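Local coordinates for protein agmatine ureohydrolase (Thermoplasma volcanium GSS1, PDB 3PZL) that probably hydrolyses agmatine to putrescine and urea, as an arginase-family enzyme that binds two manganese ions per subunit, at residues B[138-143]-B[223-228]; B[216-221]-B[258-263]; B[42-47]-B[94-99]. One frame throughout, in Å; residues are numbered along the deposited sequence.

Contact 1: residues B[138-143]-B[223-228]; sequences VDLVIV and RVYISV
Leu-140 and Tyr-225 lie side by side and point the same way, as in-register neighbours on two adjacent strands of the eight-stranded parallel sheet of the arginase alpha/beta fold. The strand axes approach to 4.3 Å, with 32° between their directions. Backbone bonds alternate between the strands, as parallel pairing requires: Val-141 N donates to Tyr-225 O at 2.9 Å, and Ser-227 N to Val-141 O at 3.0 Å. CD1 of Leu-140 reaches CD1 of the tyrosine at 3.6 Å, obliquely to the ring. The pairing puts both side chains on one face of the sheet, and the like first torsion (chi1 179° in each) then sets both CG atoms anti to the backbone N. Beyond the ring, Tyr-225 OH is hydrogen-bonded to Asp-269 OD2 on the next strand. On the same face CG2 of Val-138 sits 4.0 Å above the guanidinium plane of Arg-223, offset toward its rim, while NH1 of that arginine forms a salt bridge with Asp-137. The other face carries Val-141 and Val-224, which cross obliquely, CG2 of the former 4.0 Å from CG1 of the latter. Further along, Val-143 and Val-228 run side by side, with Val-143 CB 3.9 Å from Val-228 CG1. Helix 251-261 covers this face: Leu-257 rests on Val-141 and Ile-226, and Val-254 on Val-143. Ten of the twelve residues are buried, consistent with a central position in the sheet. The C-terminal ends of both strands lead to the manganese ligands Asp-144 and Asp-229. Ser-227 makes a second-shell link there: its OG is hydrogen-bonded to Asp-269 OD1, Thr-127 OG1 and NE2 of the manganese ligand His-124.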
loop_
_atom_site.group_PDB
_atom_site.type_symbol
_atom_site.label_atom_id
_atom_site.label_comp_id
_atom_site.label_asym_id
_atom_site.label_seq_id
_atom_site.Cartn_x
_atom_site.Cartn_y
_atom_site.Cartn_z
ATOM N N VAL B 138 16.836 -3.456 -41.276
ATOM C CA VAL B 138 16.611 -3.503 -39.838
ATOM C C VAL B 138 15.702 -4.685 -39.487
ATOM O O VAL B 138 14.665 -4.859 -40.093
ATOM C CB VAL B 138 15.979 -2.158 -39.320
ATOM C CG1 VAL B 138 15.695 -2.220 -37.826
ATOM C CG2 VAL B 138 16.881 -0.978 -39.608
ATOM N N ASP B 139 16.100 -5.491 -38.507
ATOM C CA ASP B 139 15.231 -6.534 -37.955
ATOM C C ASP B 139 14.740 -6.122 -36.565
ATOM O O ASP B 139 15.345 -5.267 -35.909
ATOM C CB ASP B 139 15.980 -7.858 -37.852
ATOM C CG ASP B 139 16.224 -8.513 -39.221
ATOM O OD1 ASP B 139 16.863 -9.596 -39.263
ATOM O OD2 ASP B 139 15.764 -7.979 -40.262
ATOM N N LEU B 140 13.641 -6.736 -36.127
ATOM C CA LEU B 140 12.986 -6.386 -34.883
ATOM C C LEU B 140 13.218 -7.468 -33.837
ATOM O O LEU B 140 12.950 -8.641 -34.095
ATOM C CB LEU B 140 11.489 -6.198 -35.119
ATOM C CG LEU B 140 10.588 -5.842 -33.914
ATOM C CD1 LEU B 140 10.860 -4.463 -33.383
ATOM C CD2 LEU B 140 9.133 -5.964 -34.283
ATOM N N VAL B 141 13.728 -7.064 -32.668
ATOM C CA VAL B 141 13.975 -8.009 -31.572
ATOM C C VAL B 141 13.165 -7.642 -30.343
ATOM O O VAL B 141 13.423 -6.623 -29.710
ATOM C CB VAL B 141 15.458 -8.127 -31.171
ATOM C CG1 VAL B 141 15.608 -9.263 -30.194
ATOM C CG2 VAL B 141 16.357 -8.373 -32.400
ATOM N N ILE B 142 12.205 -8.504 -30.016
ATOM C CA ILE B 142 11.243 -8.234 -28.979
ATOM C C ILE B 142 11.443 -9.100 -27.720
ATOM O O ILE B 142 11.609 -10.324 -27.816
ATOM C CB ILE B 142 9.799 -8.438 -29.501
ATOM C CG1 ILE B 142 9.589 -7.696 -30.822
ATOM C CG2 ILE B 142 8.792 -7.987 -28.440
ATOM C CD1 ILE B 142 8.198 -7.719 -31.333
ATOM N N VAL B 143 11.433 -8.454 -26.552
ATOM C CA VAL B 143 11.399 -9.170 -25.283
ATOM C C VAL B 143 9.996 -9.051 -24.789
ATOM O O VAL B 143 9.490 -7.946 -24.664
ATOM C CB VAL B 143 12.291 -8.530 -24.242
ATOM C CG1 VAL B 143 11.985 -9.122 -22.850
ATOM C CG2 VAL B 143 13.756 -8.700 -24.619
ATOM N N ARG B 223 21.219 -4.659 -38.860
ATOM C CA ARG B 223 20.792 -3.693 -37.864
ATOM C C ARG B 223 19.566 -4.209 -37.096
ATOM O O ARG B 223 18.856 -5.115 -37.572
ATOM C CB ARG B 223 20.519 -2.344 -38.535
ATOM C CG ARG B 223 21.802 -1.620 -38.945
ATOM C CD ARG B 223 21.540 -0.767 -40.140
ATOM N NE ARG B 223 21.092 0.583 -39.819
ATOM C CZ ARG B 223 20.279 1.300 -40.597
ATOM N NH1 ARG B 223 19.802 0.775 -41.726
ATOM N NH2 ARG B 223 19.922 2.539 -40.238
ATOM N N VAL B 224 19.321 -3.663 -35.907
ATOM C CA VAL B 224 18.082 -3.999 -35.210
ATOM C C VAL B 224 17.353 -2.829 -34.562
ATOM O O VAL B 224 17.884 -1.713 -34.410
ATOM C CB VAL B 224 18.267 -5.118 -34.198
ATOM C CG1 VAL B 224 18.751 -6.381 -34.891
ATOM C CG2 VAL B 224 19.221 -4.706 -33.072
ATOM N N TYR B 225 16.100 -3.098 -34.223
ATOM C CA TYR B 225 15.336 -2.255 -33.333
ATOM C C TYR B 225 14.961 -3.176 -32.177
ATOM O O TYR B 225 14.541 -4.327 -32.401
ATOM C CB TYR B 225 14.100 -1.671 -34.044
ATOM C CG TYR B 225 13.255 -0.800 -33.140
ATOM C CD1 TYR B 225 12.313 -1.370 -32.288
ATOM C CD2 TYR B 225 13.407 0.591 -33.128
ATOM C CE1 TYR B 225 11.544 -0.582 -31.439
ATOM C CE2 TYR B 225 12.638 1.398 -32.280
ATOM C CZ TYR B 225 11.705 0.805 -31.439
ATOM O OH TYR B 225 10.923 1.540 -30.573
ATOM N N ILE B 226 15.133 -2.681 -30.950
ATOM C CA ILE B 226 14.874 -3.491 -29.762
ATOM C C ILE B 226 13.669 -2.975 -29.015
ATOM O O ILE B 226 13.646 -1.837 -28.560
ATOM C CB ILE B 226 16.059 -3.526 -28.791
ATOM C CG1 ILE B 226 17.361 -3.786 -29.543
ATOM C CG2 ILE B 226 15.810 -4.591 -27.727
ATOM C CD1 ILE B 226 18.580 -3.816 -28.683
ATOM N N SER B 227 12.669 -3.829 -28.884
ATOM C CA SER B 227 11.465 -3.480 -28.144
ATOM C C SER B 227 11.279 -4.386 -26.912
ATOM O O SER B 227 11.117 -5.618 -27.048
ATOM C CB SER B 227 10.261 -3.578 -29.044
ATOM O OG SER B 227 9.186 -2.976 -28.385
ATOM N N VAL B 228 11.327 -3.784 -25.720
ATOM C CA VAL B 228 11.243 -4.544 -24.484
ATOM C C VAL B 228 9.880 -4.393 -23.784
ATOM O O VAL B 228 9.565 -3.339 -23.192
ATOM C CB VAL B 228 12.339 -4.167 -23.538
ATOM C CG1 VAL B 228 12.351 -5.101 -22.402
ATOM C CG2 VAL B 228 13.645 -4.237 -24.205
#

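Contact 2: residues B[216-221]-B[258-263]; sequences EVDRKS and IERLSY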
loop_
_atom_site.group_PDB
_atom_site.type_symbol
_atom_site.label_atom_id
_atom_site.label_comp_id
_atom_site.label_asym_id
_atom_site.label_seq_id
_atom_site.Cartn_x
_atom_site.Cartn_y
_atom_site.Cartn_z
ATOM N N GLU B 216 22.247 -16.144 -32.770
ATOM C CA GLU B 216 21.467 -16.282 -33.995
ATOM C C GLU B 216 21.141 -14.902 -34.596
ATOM O O GLU B 216 21.541 -14.618 -35.733
ATOM C CB GLU B 216 20.182 -17.111 -33.789
ATOM C CG GLU B 216 20.374 -18.552 -33.316
ATOM C CD GLU B 216 19.056 -19.217 -32.899
ATOM O OE1 GLU B 216 18.003 -18.525 -32.854
ATOM O OE2 GLU B 216 19.068 -20.437 -32.587
ATOM N N VAL B 217 20.473 -14.045 -33.818
ATOM C CA VAL B 217 20.104 -12.676 -34.239
ATOM C C VAL B 217 21.305 -11.842 -34.716
ATOM O O VAL B 217 21.285 -11.275 -35.793
ATOM C CB VAL B 217 19.387 -11.901 -33.099
ATOM C CG1 VAL B 217 19.051 -10.513 -33.528
ATOM C CG2 VAL B 217 18.115 -12.630 -32.683
ATOM N N ASP B 218 22.348 -11.764 -33.906
ATOM C CA ASP B 218 23.546 -11.049 -34.310
ATOM C C ASP B 218 24.096 -11.457 -35.694
ATOM O O ASP B 218 24.493 -10.606 -36.486
ATOM C CB ASP B 218 24.635 -11.189 -33.261
ATOM C CG ASP B 218 25.601 -10.022 -33.282
ATOM O OD1 ASP B 218 25.397 -9.085 -34.078
ATOM O OD2 ASP B 218 26.563 -10.022 -32.496
ATOM N N ARG B 219 24.113 -12.752 -35.987
ATOM C CA ARG B 219 24.605 -13.225 -37.277
ATOM C C ARG B 219 23.680 -12.881 -38.433
ATOM O O ARG B 219 24.139 -12.442 -39.481
ATOM C CB ARG B 219 24.863 -14.728 -37.233
ATOM C CG ARG B 219 26.150 -15.074 -36.509
ATOM C CD ARG B 219 26.152 -16.520 -36.071
ATOM N NE ARG B 219 27.438 -16.945 -35.485
ATOM C CZ ARG B 219 27.831 -16.685 -34.228
ATOM N NH1 ARG B 219 27.040 -15.963 -33.423
ATOM N NH2 ARG B 219 29.014 -17.137 -33.779
ATOM N N LYS B 220 22.380 -13.070 -38.224
ATOM C CA LYS B 220 21.373 -12.853 -39.261
ATOM C C LYS B 220 21.194 -11.395 -39.690
ATOM O O LYS B 220 21.163 -11.098 -40.869
ATOM C CB LYS B 220 20.023 -13.430 -38.814
ATOM C CG LYS B 220 18.981 -13.367 -39.902
ATOM C CD LYS B 220 17.823 -14.303 -39.637
ATOM C CE LYS B 220 16.973 -14.480 -40.941
ATOM N NZ LYS B 220 15.607 -14.996 -40.538
ATOM N N SER B 221 21.075 -10.501 -38.718
ATOM C CA SER B 221 20.664 -9.115 -38.939
ATOM C C SER B 221 21.827 -8.141 -38.993
ATOM O O SER B 221 22.791 -8.250 -38.240
ATOM C CB SER B 221 19.770 -8.701 -37.787
ATOM O OG SER B 221 18.880 -9.755 -37.423
ATOM N N ILE B 258 20.760 -6.703 -24.458
ATOM C CA ILE B 258 20.965 -5.327 -24.824
ATOM C C ILE B 258 22.440 -5.034 -24.981
ATOM O O ILE B 258 22.864 -4.495 -26.004
ATOM C CB ILE B 258 20.314 -4.395 -23.786
ATOM C CG1 ILE B 258 18.789 -4.652 -23.742
ATOM C CG2 ILE B 258 20.614 -2.946 -24.103
ATOM C CD1 ILE B 258 18.067 -4.009 -22.615
ATOM N N GLU B 259 23.215 -5.369 -23.956
ATOM C CA GLU B 259 24.690 -5.322 -23.986
ATOM C C GLU B 259 25.189 -5.720 -25.405
ATOM O O GLU B 259 25.867 -4.955 -26.085
ATOM C CB GLU B 259 25.179 -6.367 -22.980
ATOM C CG GLU B 259 26.405 -6.078 -22.224
ATOM C CD GLU B 259 26.868 -7.274 -21.376
ATOM O OE1 GLU B 259 26.692 -8.445 -21.774
ATOM O OE2 GLU B 259 27.421 -7.047 -20.285
ATOM N N ARG B 260 24.789 -6.917 -25.835
ATOM C CA ARG B 260 25.283 -7.562 -27.030
ATOM C C ARG B 260 24.745 -7.002 -28.357
ATOM O O ARG B 260 25.360 -7.192 -29.387
ATOM C CB ARG B 260 24.938 -9.044 -26.937
ATOM C CG ARG B 260 25.780 -9.842 -25.951
ATOM C CD ARG B 260 27.225 -10.035 -26.428
ATOM N NE ARG B 260 27.344 -10.390 -27.849
ATOM C CZ ARG B 260 26.925 -11.542 -28.393
ATOM N NH1 ARG B 260 26.321 -12.483 -27.661
ATOM N NH2 ARG B 260 27.082 -11.748 -29.695
ATOM N N LEU B 261 23.620 -6.306 -28.318
ATOM C CA LEU B 261 22.943 -5.876 -29.526
ATOM C C LEU B 261 22.804 -4.361 -29.748
ATOM O O LEU B 261 22.280 -3.936 -30.775
ATOM C CB LEU B 261 21.562 -6.527 -29.583
ATOM C CG LEU B 261 21.379 -7.782 -30.419
ATOM C CD1 LEU B 261 22.647 -8.602 -30.580
ATOM C CD2 LEU B 261 20.301 -8.630 -29.817
ATOM N N SER B 262 23.252 -3.550 -28.798
ATOM C CA SER B 262 22.956 -2.110 -28.835
ATOM C C SER B 262 23.821 -1.404 -29.878
ATOM O O SER B 262 23.464 -0.336 -30.351
ATOM C CB SER B 262 23.167 -1.473 -27.479
ATOM O OG SER B 262 24.490 -1.724 -27.085
ATOM N N TYR B 263 24.947 -2.008 -30.234
ATOM C CA TYR B 263 25.799 -1.471 -31.284
ATOM C C TYR B 263 25.184 -1.511 -32.699
ATOM O O TYR B 263 25.609 -0.790 -33.576
ATOM C CB TYR B 263 27.154 -2.192 -31.264
ATOM C CG TYR B 263 27.189 -3.530 -31.970
ATOM C CD1 TYR B 263 26.651 -4.670 -31.374
ATOM C CD2 TYR B 263 27.804 -3.662 -33.225
ATOM C CE1 TYR B 263 26.693 -5.902 -32.012
ATOM C CE2 TYR B 263 27.863 -4.895 -33.884
ATOM C CZ TYR B 263 27.303 -6.008 -33.274
ATOM O OH TYR B 263 27.347 -7.223 -33.914
#
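Asp-218 reaches across to Leu-261, Arg-260 and Tyr-263, and its side chain meets them in turn from CB to the two carboxylate oxygens. CB lies 4.2 Å from Leu-261 CD1, the apolar base of the contact, beside which Val-217 CG1 approaches Leu-261 CD2 at 4.3 Å. CG is anti to the backbone N (chi1 -154°), and beyond it the carboxylate splits between two side chains. OD1 accepts the hydroxyl proton of Tyr-263, OD1 to OH 2.7 Å, through the syn lone pair, with carboxylate and ring planes 74° apart. The bond ties helix 202-220, near its C-terminal end, to the residues around the end of helix 251-261; in the chain these helices flank strand 223-229, and both pack on the same face of the parallel sheet of the arginase fold. OD1 has a second partner in the ammonium group of Lys-264, a salt bridge that would probably help to keep the carboxylate ionised. OD2 comes obliquely to the guanidinium of Arg-260 in a weak bond that forms part of a salt bridge: NH2 stands 3.3 Å from OD2, bent to 127° at the hydrogen. The arginine chain folds at chi2 and chi3 on its way there, and the same NH2 also pairs with Glu-215 OE1.

Contact 3: residues B[42-47]-B[94-99]; sequences IPFDNT and EDVEYV
Ile-42, where strand 37-42 gives way to a loop, meets the helix at Val-99: the two side chains slide past each other in opposite directions, with Ile-42 CG2 3.7 Å from Val-99 CG1. Pro-43 then turns the chain as the centre of an inverse gamma turn, and Phe-44 follows with the central side chain of the contact. Its CG is anti to the backbone N (chi1 172°), and its side chain crosses that of Val-96 at about a right angle. CZ is 3.5 Å from Val-96 CG2, which lies at the ring edge near its plane. The carbonyl carbon of Glu-94 also meets the edge, 4.0 Å from CE1, while Val-99 CG2 comes obliquely to CD1 at 3.9 Å. One ring face is covered by the chain itself, Asn-46 N lying 3.7 Å above its centre. An alanine in place of Phe-44 would probably open a gap beside the first turn of the helix, leaving the methyls of Val-96 and Val-99 CG2 without their aromatic partner. Asn-46 supplies the polar link: ND2 donates to Glu-94 O at 3.2 Å with an N-H...O angle of 162°, in the carbonyl plane and on a lone pair. Its OD1 accepts from Arg-52 NH1 of the same chain, so both ends of the amide are hydrogen-bonded, which would restrain its rotation. Thr-47 adds a marginal approach to Val-96; the threonine side chain is about 9 Å from a manganese ion. Across the contact Asp-95 is the N-cap of helix 96-112, its OD2 taking a weak bond from Tyr-98 N. Met-154 of a second subunit packs on Glu-94. Within the fold, Ile-126 of helix 126-132 touches both Ile-42 and Val-99, Met-90 of strand 84-90 touches Val-99, and Ile-42 is backbone-bonded to Leu-120 of strand 116-121.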
loop_
_atom_site.group_PDB
_atom_site.type_symbol
_atom_site.label_atom_id
_atom_site.label_comp_id
_atom_site.label_asym_id
_atom_site.label_seq_id
_atom_site.Cartn_x
_atom_site.Cartn_y
_atom_site.Cartn_z
ATOM N N ILE B 42 5.666 8.557 -24.099
ATOM C CA ILE B 42 4.358 8.504 -24.718
ATOM C C ILE B 42 3.398 7.862 -23.711
ATOM O O ILE B 42 3.401 6.661 -23.528
ATOM C CB ILE B 42 4.475 7.748 -26.065
ATOM C CG1 ILE B 42 5.120 8.694 -27.084
ATOM C CG2 ILE B 42 3.123 7.217 -26.571
ATOM C CD1 ILE B 42 5.703 8.017 -28.237
ATOM N N PRO B 43 2.597 8.675 -23.017
ATOM C CA PRO B 43 1.753 8.183 -21.944
ATOM C C PRO B 43 0.419 7.652 -22.440
ATOM O O PRO B 43 -0.621 8.285 -22.237
ATOM C CB PRO B 43 1.544 9.425 -21.068
ATOM C CG PRO B 43 1.995 10.586 -21.883
ATOM C CD PRO B 43 2.441 10.121 -23.211
ATOM N N PHE B 44 0.437 6.503 -23.091
ATOM C CA PHE B 44 -0.787 5.978 -23.683
ATOM C C PHE B 44 -1.092 4.576 -23.192
ATOM O O PHE B 44 -0.214 3.737 -23.056
ATOM C CB PHE B 44 -0.756 6.021 -25.207
ATOM C CG PHE B 44 -1.916 5.329 -25.834
ATOM C CD1 PHE B 44 -3.105 6.007 -26.024
ATOM C CD2 PHE B 44 -1.826 3.993 -26.227
ATOM C CE1 PHE B 44 -4.181 5.380 -26.603
ATOM C CE2 PHE B 44 -2.896 3.364 -26.800
ATOM C CZ PHE B 44 -4.075 4.058 -26.989
ATOM N N ASP B 45 -2.373 4.310 -22.995
ATOM C CA ASP B 45 -2.774 3.249 -22.092
ATOM C C ASP B 45 -4.083 2.628 -22.501
ATOM O O ASP B 45 -4.470 1.591 -21.960
ATOM C CB ASP B 45 -3.004 3.896 -20.727
ATOM C CG ASP B 45 -2.704 2.984 -19.632
ATOM O OD1 ASP B 45 -2.585 1.768 -19.957
ATOM O OD2 ASP B 45 -2.590 3.461 -18.462
ATOM N N ASN B 46 -4.775 3.293 -23.423
ATOM C CA ASN B 46 -6.196 3.088 -23.612
ATOM C C ASN B 46 -6.522 1.865 -24.455
ATOM O O ASN B 46 -7.407 1.885 -25.323
ATOM C CB ASN B 46 -6.849 4.353 -24.186
ATOM C CG ASN B 46 -8.271 4.506 -23.740
ATOM O OD1 ASN B 46 -8.586 4.267 -22.567
ATOM N ND2 ASN B 46 -9.147 4.874 -24.671
ATOM N N THR B 47 -5.804 0.791 -24.193
ATOM C CA THR B 47 -6.149 -0.487 -24.778
ATOM C C THR B 47 -5.856 -1.594 -23.749
ATOM O O THR B 47 -6.110 -2.779 -24.010
ATOM C CB THR B 47 -5.408 -0.698 -26.155
ATOM O OG1 THR B 47 -6.325 -1.158 -27.148
ATOM C CG2 THR B 47 -4.278 -1.668 -26.058
ATOM N N GLU B 94 -6.964 9.349 -26.283
ATOM C CA GLU B 94 -7.669 8.075 -26.145
ATOM C C GLU B 94 -7.630 7.249 -27.418
ATOM O O GLU B 94 -8.052 6.086 -27.430
ATOM C CB GLU B 94 -9.096 8.303 -25.684
ATOM C CG GLU B 94 -9.157 8.783 -24.212
ATOM C CD GLU B 94 -10.546 8.701 -23.552
ATOM O OE1 GLU B 94 -11.563 8.556 -24.281
ATOM O OE2 GLU B 94 -10.624 8.833 -22.295
ATOM N N ASP B 95 -7.091 7.851 -28.474
ATOM C CA ASP B 95 -7.099 7.259 -29.798
ATOM C C ASP B 95 -5.767 6.568 -30.199
ATOM O O ASP B 95 -4.734 7.235 -30.391
ATOM C CB ASP B 95 -7.492 8.329 -30.829
ATOM C CG ASP B 95 -7.494 7.789 -32.249
ATOM O OD1 ASP B 95 -7.728 6.555 -32.445
ATOM O OD2 ASP B 95 -7.256 8.606 -33.163
ATOM N N VAL B 96 -5.820 5.240 -30.347
ATOM C CA VAL B 96 -4.636 4.431 -30.670
ATOM C C VAL B 96 -4.020 4.842 -32.016
ATOM O O VAL B 96 -2.818 5.112 -32.088
ATOM C CB VAL B 96 -4.925 2.882 -30.633
ATOM C CG1 VAL B 96 -3.647 2.091 -30.434
ATOM C CG2 VAL B 96 -5.876 2.546 -29.522
ATOM N N GLU B 97 -4.838 4.901 -33.068
ATOM C CA GLU B 97 -4.347 5.284 -34.393
ATOM C C GLU B 97 -3.629 6.611 -34.319
ATOM O O GLU B 97 -2.544 6.737 -34.848
ATOM C CB GLU B 97 -5.462 5.362 -35.431
ATOM C CG GLU B 97 -5.961 4.015 -35.975
ATOM C CD GLU B 97 -7.524 3.930 -35.978
ATOM O OE1 GLU B 97 -8.215 4.995 -36.021
ATOM O OE2 GLU B 97 -8.070 2.790 -35.916
ATOM N N TYR B 98 -4.220 7.595 -33.652
ATOM C CA TYR B 98 -3.573 8.903 -33.513
ATOM C C TYR B 98 -2.179 8.886 -32.860
ATOM O O TYR B 98 -1.288 9.646 -33.280
ATOM C CB TYR B 98 -4.477 9.897 -32.785
ATOM C CG TYR B 98 -3.846 11.260 -32.595
ATOM C CD1 TYR B 98 -3.601 12.105 -33.685
ATOM C CD2 TYR B 98 -3.484 11.699 -31.317
ATOM C CE1 TYR B 98 -3.007 13.357 -33.507
ATOM C CE2 TYR B 98 -2.903 12.949 -31.123
ATOM C CZ TYR B 98 -2.666 13.774 -32.220
ATOM O OH TYR B 98 -2.083 15.008 -32.003
ATOM N N VAL B 99 -1.990 8.047 -31.840
ATOM C CA VAL B 99 -0.686 7.935 -31.182
ATOM C C VAL B 99 0.331 7.216 -32.085
ATOM O O VAL B 99 1.401 7.752 -32.383
ATOM C CB VAL B 99 -0.792 7.253 -29.805
ATOM C CG1 VAL B 99 0.577 6.865 -29.295
ATOM C CG2 VAL B 99 -1.441 8.169 -28.795
#

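Contact 3 closes first: the chain leaves strand 37-42 and returns at the start of helix 96-112, after passing through helix 57-65 and strand 84-90, so that the loop after strand 37-42 is held to the N-terminal turn of that helix. In series with it, contact 1 opens at 138-143. Contact 2 opens at 216-221 before contact 1 closes at 223-228, and itself closes at 258-263, so these two cross. They also touch: Asp-139 OD1 and Ser-221 OG probably share a hydrogen bond, and Val-141 packs on Val-217. Contact 1 joins two neighbouring strands, contact 2 two helices laid over one face of their sheet. Contact 3 lies across the chain's centre from contact 2, about 30 Å between their centres.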